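Local structure of sulfur oxidation protein soxB (Thermus thermophilus, 2WDD) at residues Gly131-Asn136 and His163-Leu168; Val215-Pro220 and Ser262-Gln267. The protein hydrolyses a sulfur-sulfur bond as the dimanganese thiosulfohydrolase of the bacterial sulfur oxidation (Sox) pathway, releasing sulfate from cysteine S-thiosulfonate. One frame throughout, in Å; residues are numbered along the deposited sequence.

Interaction 1: Gly131-Asn136 and His163-Leu168; sequences GDTWTN and HWEWTL. With MN (manganese (II) ion), chain H; MN (manganese (II) ion), chain G.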
ATOM      1  N   GLY A 131       5.662  -2.982   7.336  1.00 10.35           N
ATOM      2  CA  GLY A 131       5.993  -3.800   6.174  1.00  9.91           C
ATOM      3  C   GLY A 131       5.686  -3.138   4.838  1.00 11.75           C
ATOM      4  O   GLY A 131       5.152  -2.031   4.790  1.00 10.43           O
ATOM      5  N   ASP A 132       6.015  -3.830   3.750  1.00  9.17           N
ATOM      6  CA  ASP A 132       5.952  -3.260   2.395  1.00  8.42           C
ATOM      7  C   ASP A 132       6.872  -2.059   2.408  1.00 11.66           C
ATOM      8  O   ASP A 132       6.521  -0.970   1.955  1.00 12.12           O
ATOM      9  CB  ASP A 132       4.538  -2.857   1.982  1.00 10.01           C
ATOM     10  CG  ASP A 132       3.754  -4.018   1.410  1.00 10.01           C
ATOM     11  OD1 ASP A 132       4.310  -5.133   1.339  1.00 10.66           O
ATOM     12  OD2 ASP A 132       2.588  -3.823   1.026  1.00  9.51           O
ATOM     13  N   THR A 133       8.058  -2.265   2.971  1.00  9.74           N
ATOM     14  CA  THR A 133       9.026  -1.203   3.127  1.00  9.35           C
ATOM     15  C   THR A 133      10.162  -1.291   2.113  1.00 10.88           C
ATOM     16  O   THR A 133      10.585  -0.283   1.557  1.00  9.70           O
ATOM     17  CB  THR A 133       9.635  -1.268   4.546  1.00 14.62           C
ATOM     18  OG1 THR A 133       8.581  -1.337   5.512  1.00 17.92           O
ATOM     19  CG2 THR A 133      10.531  -0.057   4.821  1.00 13.34           C
ATOM     20  N   TRP A 134      10.700  -2.493   1.956  1.00 10.94           N
ATOM     21  CA  TRP A 134      11.932  -2.699   1.201  1.00 10.63           C
ATOM     22  C   TRP A 134      11.900  -2.601  -0.302  1.00 13.48           C
ATOM     23  O   TRP A 134      12.962  -2.546  -0.941  1.00 13.02           O
ATOM     24  CB  TRP A 134      12.518  -4.074   1.532  1.00  9.68           C
ATOM     25  CG  TRP A 134      12.910  -4.285   2.967  1.00 10.72           C
ATOM     26  CD1 TRP A 134      13.011  -3.340   3.960  1.00 13.27           C
ATOM     27  CD2 TRP A 134      13.358  -5.516   3.533  1.00 10.77           C
ATOM     28  NE1 TRP A 134      13.459  -3.927   5.123  1.00 12.94           N
ATOM     29  CE2 TRP A 134      13.683  -5.262   4.886  1.00 13.96           C
ATOM     30  CE3 TRP A 134      13.462  -6.821   3.048  1.00 11.93           C
ATOM     31  CZ2 TRP A 134      14.095  -6.274   5.753  1.00 13.39           C
ATOM     32  CZ3 TRP A 134      13.892  -7.823   3.902  1.00 13.44           C
ATOM     33  CH2 TRP A 134      14.209  -7.538   5.242  1.00 14.08           C
ATOM     34  N   THR A 135      10.699  -2.671  -0.866  1.00  9.20           N
ATOM     35  CA  THR A 135      10.535  -2.801  -2.301  1.00  8.68           C
ATOM     36  C   THR A 135       9.839  -1.650  -2.991  1.00 11.92           C
ATOM     37  O   THR A 135       9.312  -0.734  -2.346  1.00 12.13           O
ATOM     38  CB  THR A 135       9.749  -4.106  -2.573  1.00 11.63           C
ATOM     39  OG1 THR A 135       8.536  -4.097  -1.797  1.00 10.61           O
ATOM     40  CG2 THR A 135      10.577  -5.322  -2.154  1.00 12.04           C
ATOM     41  N   ASN A 136       9.815  -1.741  -4.322  1.00  9.86           N
ATOM     42  CA  ASN A 136       9.025  -0.847  -5.176  1.00  9.04           C
ATOM     43  C   ASN A 136       9.461   0.607  -5.300  1.00 12.84           C
ATOM     44  O   ASN A 136       8.640   1.521  -5.247  1.00 11.78           O
ATOM     45  CB  ASN A 136       7.546  -0.957  -4.817  1.00  9.84           C
ATOM     46  CG  ASN A 136       7.135  -2.387  -4.542  1.00 13.13           C
ATOM     47  OD1 ASN A 136       6.702  -2.721  -3.441  1.00  9.83           O
ATOM     48  ND2 ASN A 136       7.301  -3.250  -5.538  1.00 10.49           N
ATOM     49  N   HIS A 163       5.391  -8.270   3.645  1.00  8.76           N
ATOM     50  CA  HIS A 163       4.548  -8.661   2.532  1.00  7.76           C
ATOM     51  C   HIS A 163       5.383  -8.632   1.247  1.00 10.21           C
ATOM     52  O   HIS A 163       5.966  -9.661   0.862  1.00  9.94           O
ATOM     53  CB  HIS A 163       3.280  -7.825   2.402  1.00  7.85           C
ATOM     54  CG  HIS A 163       2.538  -8.067   1.120  1.00  9.25           C
ATOM     55  ND1 HIS A 163       1.581  -7.200   0.640  1.00 10.14           N
ATOM     56  CD2 HIS A 163       2.653  -9.050   0.193  1.00  9.24           C
ATOM     57  CE1 HIS A 163       1.125  -7.644  -0.520  1.00  9.58           C
ATOM     58  NE2 HIS A 163       1.766  -8.762  -0.819  1.00  9.58           N
ATOM     59  N   TRP A 164       5.499  -7.458   0.615  1.00  8.92           N
ATOM     60  CA  TRP A 164       6.254  -7.357  -0.645  1.00  8.84           C
ATOM     61  C   TRP A 164       7.737  -7.650  -0.510  1.00 11.43           C
ATOM     62  O   TRP A 164       8.411  -7.899  -1.502  1.00 10.83           O
ATOM     63  CB  TRP A 164       6.039  -6.003  -1.334  1.00  8.18           C
ATOM     64  CG  TRP A 164       4.760  -5.950  -2.122  1.00  8.36           C
ATOM     65  CD1 TRP A 164       3.512  -5.642  -1.653  1.00 10.87           C
ATOM     66  CD2 TRP A 164       4.622  -6.146  -3.527  1.00  8.00           C
ATOM     67  NE1 TRP A 164       2.593  -5.684  -2.678  1.00  9.87           N
ATOM     68  CE2 TRP A 164       3.256  -5.990  -3.843  1.00 10.90           C
ATOM     69  CE3 TRP A 164       5.521  -6.482  -4.548  1.00  9.38           C
ATOM     70  CZ2 TRP A 164       2.764  -6.173  -5.136  1.00 10.69           C
ATOM     71  CZ3 TRP A 164       5.024  -6.648  -5.834  1.00 10.69           C
ATOM     72  CH2 TRP A 164       3.664  -6.497  -6.112  1.00 11.08           C
ATOM     73  N   GLU A 165       8.240  -7.630   0.719  1.00  8.79           N
ATOM     74  CA  GLU A 165       9.635  -7.953   0.985  1.00  9.03           C
ATOM     75  C   GLU A 165       9.992  -9.278   0.315  1.00 11.17           C
ATOM     76  O   GLU A 165      11.094  -9.448  -0.230  1.00 10.04           O
ATOM     77  CB  GLU A 165       9.801  -8.144   2.496  1.00 10.15           C
ATOM     78  CG  GLU A 165      10.021  -6.851   3.280  1.00 12.17           C
ATOM     79  CD  GLU A 165       8.818  -5.907   3.315  1.00 11.02           C
ATOM     80  OE1 GLU A 165       7.659  -6.384   3.285  1.00 10.90           O
ATOM     81  OE2 GLU A 165       9.068  -4.688   3.459  1.00 12.41           O
ATOM     82  N   TRP A 166       9.061 -10.221   0.367  1.00  9.72           N
ATOM     83  CA  TRP A 166       9.316 -11.543  -0.184  1.00 10.11           C
ATOM     84  C   TRP A 166       9.514 -11.608  -1.687  1.00 12.07           C
ATOM     85  O   TRP A 166       9.932 -12.648  -2.195  1.00 11.48           O
ATOM     86  CB  TRP A 166       8.258 -12.531   0.280  1.00 10.17           C
ATOM     87  CG  TRP A 166       8.311 -12.684   1.772  1.00 11.11           C
ATOM     88  CD1 TRP A 166       7.554 -12.013   2.688  1.00 13.76           C
ATOM     89  CD2 TRP A 166       9.274 -13.438   2.522  1.00 10.86           C
ATOM     90  NE1 TRP A 166       7.969 -12.319   3.965  1.00 12.87           N
ATOM     91  CE2 TRP A 166       9.020 -13.197   3.890  1.00 13.66           C
ATOM     92  CE3 TRP A 166      10.316 -14.304   2.172  1.00 12.20           C
ATOM     93  CZ2 TRP A 166       9.747 -13.816   4.910  1.00 13.02           C
ATOM     94  CZ3 TRP A 166      11.058 -14.892   3.187  1.00 13.63           C
ATOM     95  CH2 TRP A 166      10.761 -14.654   4.539  1.00 13.89           C
ATOM     96  N   THR A 167       9.209 -10.522  -2.402  1.00  9.85           N
ATOM     97  CA  THR A 167       9.404 -10.522  -3.853  1.00  8.97           C
ATOM     98  C   THR A 167      10.878 -10.357  -4.194  1.00 12.82           C
ATOM     99  O   THR A 167      11.257 -10.376  -5.366  1.00 12.14           O
ATOM    100  CB  THR A 167       8.506  -9.507  -4.589  1.00 11.11           C
ATOM    101  OG1 THR A 167       8.849  -8.176  -4.203  1.00 10.41           O
ATOM    102  CG2 THR A 167       7.034  -9.780  -4.298  1.00 12.29           C
ATOM    103  N   LEU A 168      11.709 -10.227  -3.162  1.00 11.29           N
ATOM    104  CA  LEU A 168      13.156 -10.179  -3.354  1.00 11.02           C
ATOM    105  C   LEU A 168      13.676 -11.615  -3.355  1.00 15.36           C
ATOM    106  O   LEU A 168      14.831 -11.856  -3.700  1.00 15.31           O
ATOM    107  CB  LEU A 168      13.841  -9.404  -2.231  1.00 10.77           C
ATOM    108  CG  LEU A 168      13.550  -7.901  -2.193  1.00 13.40           C
ATOM    109  CD1 LEU A 168      14.077  -7.290  -0.911  1.00 13.66           C
ATOM    110  CD2 LEU A 168      14.134  -7.197  -3.409  1.00 15.28           C
TER
HETATM  111 MN    MN H1581       0.854  -5.214   1.365  0.90  7.88          MN
HETATM  112 MN    MN G1580       1.522  -1.951   0.564  0.90  8.37          MN
HETATM  113  O   HOH W   1       8.649  -6.165  -6.164  1.00 11.30           O
HETATM  114  O   HOH W   2       0.047  -3.419   0.595  0.75  7.96           O
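Glu165 OE2 takes two backbone N-H groups of the 131-136 loop: Thr133 N at 2.7 Å, on the syn side and slightly out of the carboxylate plane, and Trp134 N at 3.1 Å, on the anti side and further out (33°). Its other oxygen, OE1, uses its syn lone pair for Asp132 N (3.1 Å) and is met nearly along its C-O axis by His163 N. Four amides therefore hold this buried carboxylate and fix its rotation. Glu165 CG rests over one face of the Trp134 indole, toward its rim, 3.4 Å from Trp134 CE3; the bend at chi2 (68°) then turns CD toward the 131-136 backbone. The first segment is a loop and the second largely a 3-10 turn, 164-168, following parallel strands 124-129 and 159-160, where the metallophosphatase-like fold of the 5'-nucleotidase family carries its two-metal site. Asp132 OD2 bridges both manganese ions, and His163 ND1 binds one of them at 2.2 Å; Asp36, His38, His263, His286 and His288 supply the remaining protein ligands. Asp132 OD1 accepts a nearly straight bond from Trp164 N (2.7 Å, 168°) and lies at the edge of the Trp164 indole, in its plane. Thr135 OG1 sits 3.2 Å from Trp164 CB and donates to Asn136 OD1 from above that carbonyl's plane; the same OD1 lies over one face of the Trp164 indole, toward its rim. Thr135 CG2 touches Leu168 CG.

Interaction 2: Val215-Pro220 and Ser262-Gln267; sequences VGASYP and SHNGMQ. With MN (manganese (II) ion), chain H.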
ATOM      1  N   VAL A 215       3.008  -8.192  18.802  1.00 10.48           N
ATOM      2  CA  VAL A 215       2.878  -9.447  18.061  1.00  9.99           C
ATOM      3  C   VAL A 215       2.901  -9.065  16.586  1.00 13.07           C
ATOM      4  O   VAL A 215       2.315  -8.054  16.210  1.00 12.86           O
ATOM      5  CB  VAL A 215       1.548 -10.160  18.399  1.00 12.92           C
ATOM      6  CG1 VAL A 215       1.399 -11.477  17.621  1.00 12.74           C
ATOM      7  CG2 VAL A 215       1.416 -10.370  19.913  1.00 12.89           C
ATOM      8  N   GLY A 216       3.583  -9.842  15.752  1.00 10.61           N
ATOM      9  CA  GLY A 216       3.617  -9.536  14.333  1.00 10.83           C
ATOM     10  C   GLY A 216       2.831 -10.499  13.461  1.00 12.88           C
ATOM     11  O   GLY A 216       2.772 -11.703  13.713  1.00 12.38           O
ATOM     12  N   ALA A 217       2.244  -9.961  12.400  1.00  9.75           N
ATOM     13  CA  ALA A 217       1.535 -10.778  11.415  1.00  9.66           C
ATOM     14  C   ALA A 217       1.892 -10.301  10.017  1.00 11.90           C
ATOM     15  O   ALA A 217       1.741  -9.122   9.704  1.00 10.77           O
ATOM     16  CB  ALA A 217       0.033 -10.722  11.619  1.00 10.94           C
ATOM     17  N   SER A 218       2.434 -11.205   9.206  1.00  9.43           N
ATOM     18  CA  SER A 218       2.745 -10.885   7.815  1.00  9.05           C
ATOM     19  C   SER A 218       1.546 -11.223   6.918  1.00 11.96           C
ATOM     20  O   SER A 218       0.636 -11.952   7.310  1.00 11.19           O
ATOM     21  CB  SER A 218       3.989 -11.641   7.354  1.00 10.65           C
ATOM     22  OG  SER A 218       5.151 -11.027   7.876  1.00 12.76           O
ATOM     23  N   TYR A 219       1.546 -10.688   5.702  1.00 10.43           N
ATOM     24  CA  TYR A 219       0.425 -10.893   4.785  1.00  9.62           C
ATOM     25  C   TYR A 219       0.186 -12.378   4.547  1.00 12.70           C
ATOM     26  O   TYR A 219       1.100 -13.095   4.150  1.00 12.13           O
ATOM     27  CB  TYR A 219       0.733 -10.208   3.457  1.00 10.08           C
ATOM     28  CG  TYR A 219      -0.430 -10.168   2.492  1.00  9.81           C
ATOM     29  CD1 TYR A 219      -1.661  -9.645   2.868  1.00 10.21           C
ATOM     30  CD2 TYR A 219      -0.270 -10.588   1.180  1.00 10.85           C
ATOM     31  CE1 TYR A 219      -2.722  -9.591   1.980  1.00 10.43           C
ATOM     32  CE2 TYR A 219      -1.327 -10.526   0.277  1.00 11.50           C
ATOM     33  CZ  TYR A 219      -2.536 -10.017   0.675  1.00 14.72           C
ATOM     34  OH  TYR A 219      -3.579  -9.947  -0.235  1.00 15.33           O
ATOM     35  N   PRO A 220      -1.054 -12.850   4.754  1.00 10.36           N
ATOM     36  CA  PRO A 220      -1.321 -14.295   4.611  1.00 10.32           C
ATOM     37  C   PRO A 220      -1.431 -14.818   3.185  1.00 14.03           C
ATOM     38  O   PRO A 220      -1.435 -16.038   2.970  1.00 13.28           O
ATOM     39  CB  PRO A 220      -2.661 -14.484   5.331  1.00 12.66           C
ATOM     40  CG  PRO A 220      -3.289 -13.126   5.356  1.00 16.53           C
ATOM     41  CD  PRO A 220      -2.161 -12.142   5.429  1.00 11.63           C
ATOM     42  N   SER A 262       0.308  -5.556  12.210  1.00  9.03           N
ATOM     43  CA  SER A 262      -0.266  -6.392  11.166  1.00  8.57           C
ATOM     44  C   SER A 262      -0.069  -5.970   9.724  1.00 10.74           C
ATOM     45  O   SER A 262      -0.109  -4.779   9.389  1.00  9.93           O
ATOM     46  CB  SER A 262      -1.781  -6.425  11.397  1.00 10.51           C
ATOM     47  OG  SER A 262      -2.425  -7.344  10.537  1.00 11.62           O
ATOM     48  N   HIS A 263       0.053  -6.975   8.860  1.00  8.24           N
ATOM     49  CA  HIS A 263       0.045  -6.744   7.424  1.00  7.16           C
ATOM     50  C   HIS A 263      -1.033  -7.642   6.811  1.00 10.51           C
ATOM     51  O   HIS A 263      -0.884  -8.115   5.690  1.00 10.32           O
ATOM     52  CB  HIS A 263       1.396  -6.948   6.735  1.00  7.76           C
ATOM     53  CG  HIS A 263       1.526  -6.156   5.472  1.00  9.24           C
ATOM     54  ND1 HIS A 263       2.199  -4.952   5.413  1.00 10.32           N
ATOM     55  CD2 HIS A 263       0.977  -6.344   4.246  1.00  9.77           C
ATOM     56  CE1 HIS A 263       2.072  -4.444   4.198  1.00  9.50           C
ATOM     57  NE2 HIS A 263       1.341  -5.269   3.471  1.00  9.79           N
ATOM     58  N   ASN A 264      -2.132  -7.838   7.540  1.00  9.14           N
ATOM     59  CA  ASN A 264      -3.242  -8.652   7.040  1.00  9.18           C
ATOM     60  C   ASN A 264      -4.139  -7.881   6.080  1.00 12.03           C
ATOM     61  O   ASN A 264      -4.835  -8.493   5.270  1.00 10.32           O
ATOM     62  CB  ASN A 264      -4.173  -9.094   8.188  1.00  9.64           C
ATOM     63  CG  ASN A 264      -3.601 -10.206   9.047  1.00 17.33           C
ATOM     64  OD1 ASN A 264      -2.999 -11.151   8.554  1.00 15.62           O
ATOM     65  ND2 ASN A 264      -3.898 -10.146  10.347  1.00 16.14           N
ATOM     66  N   GLY A 265      -4.239  -6.563   6.291  1.00 10.43           N
ATOM     67  CA  GLY A 265      -5.194  -5.690   5.618  1.00 10.25           C
ATOM     68  C   GLY A 265      -6.196  -5.279   6.696  1.00 12.42           C
ATOM     69  O   GLY A 265      -6.570  -6.106   7.532  1.00 11.58           O
ATOM     70  N   MET A 266      -6.627  -4.021   6.704  1.00  8.06           N
ATOM     71  CA  MET A 266      -7.502  -3.559   7.776  1.00  7.74           C
ATOM     72  C   MET A 266      -8.831  -4.269   7.977  1.00 10.59           C
ATOM     73  O   MET A 266      -9.279  -4.398   9.113  1.00  9.52           O
ATOM     74  CB  MET A 266      -7.674  -2.044   7.754  1.00  9.17           C
ATOM     75  CG  MET A 266      -8.138  -1.492   9.090  1.00 10.26           C
ATOM     76  SD  MET A 266      -8.073   0.311   9.136  1.00 11.79           S
ATOM     77  CE  MET A 266      -9.343   0.780   7.975  1.00 10.39           C
ATOM     78  N   GLN A 267      -9.482  -4.704   6.900  1.00  8.96           N
ATOM     79  CA  GLN A 267     -10.773  -5.369   7.048  1.00  8.49           C
ATOM     80  C   GLN A 267     -10.575  -6.741   7.666  1.00 12.64           C
ATOM     81  O   GLN A 267     -11.363  -7.173   8.513  1.00 12.62           O
ATOM     82  CB  GLN A 267     -11.487  -5.483   5.703  1.00  8.93           C
ATOM     83  CG  GLN A 267     -11.717  -4.126   5.027  1.00  9.67           C
ATOM     84  CD  GLN A 267     -12.421  -3.140   5.946  1.00 14.19           C
ATOM     85  OE1 GLN A 267     -13.478  -3.443   6.501  1.00 11.24           O
ATOM     86  NE2 GLN A 267     -11.842  -1.950   6.104  1.00 11.91           N
TER
HETATM   87 MN    MN H1581       0.854  -5.214   1.365  0.90  7.88          MN
HETATM   88  O   HOH W   2       0.047  -3.419   0.595  0.75  7.96           O
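Ser262 pairs with Ala217 in a parallel bridge, their side chains on the same face of the sheet with Ala217 CB 4.3 Å from Ser262 OG. That hydroxyl accepts from Asn264 N at 3.1 Å, closing an ST turn just as the strand ends, and is also hydrogen-bonded to Asp269. At His263 the backbone N-H reaches Ala217 O at 2.9 Å; the bond is bent (135° at the hydrogen) and the donor is tilted from the carbonyl plane. The His263 O faces Tyr219, which follows strand 210-217 in the chain: it receives a CA-H...O contact from Tyr219 CA (3.2 Å) and lies at the edge of the Tyr219 ring, near CD1. Strands 210-217 and 257-262 are adjacent and parallel in a mixed sheet, and the loop leaving the second strand delivers a metal ligand, as in the metallophosphatase-like fold. His263 CG stands anti to the backbone N (chi1 -154°). The imidazole binds manganese through NE2 at 2.2 Å, while ND1 is hydrogen-bonded to Gly130 O; CD2 lies 4.0 Å from Tyr219 CB. Asn264 crosses Pro220 at about a right angle, OD1 3.4 Å from the ring's CD, and its ND2, which is hydrogen-bonded to Asp269, lies 4.2 Å from Ala217 CB. Gly265 is the N-cap of helix 266-273.

Both contacts are buried and meet at one manganese ion, which takes Asp132 and His163 from interaction 1 and His263 from interaction 2; water 2 bridges this ion to the second manganese. They draw on two different sheets: interaction 1 joins the segments after strands 124-129 and 159-160, interaction 2 the ends of strands 210-217 and 257-262. Where they touch, His163 CB lies 3.3 Å from His263 CD2, and Tyr219 CD2 lies beside His163 NE2, whose hydrogen bond goes to His226. Interaction 1 joins a loop to a 3-10 turn through carboxylates taking backbone amides, whereas interaction 2 has a single backbone hydrogen bond across its segments, with a CA-H...O contact and looser van der Waals contacts beyond it.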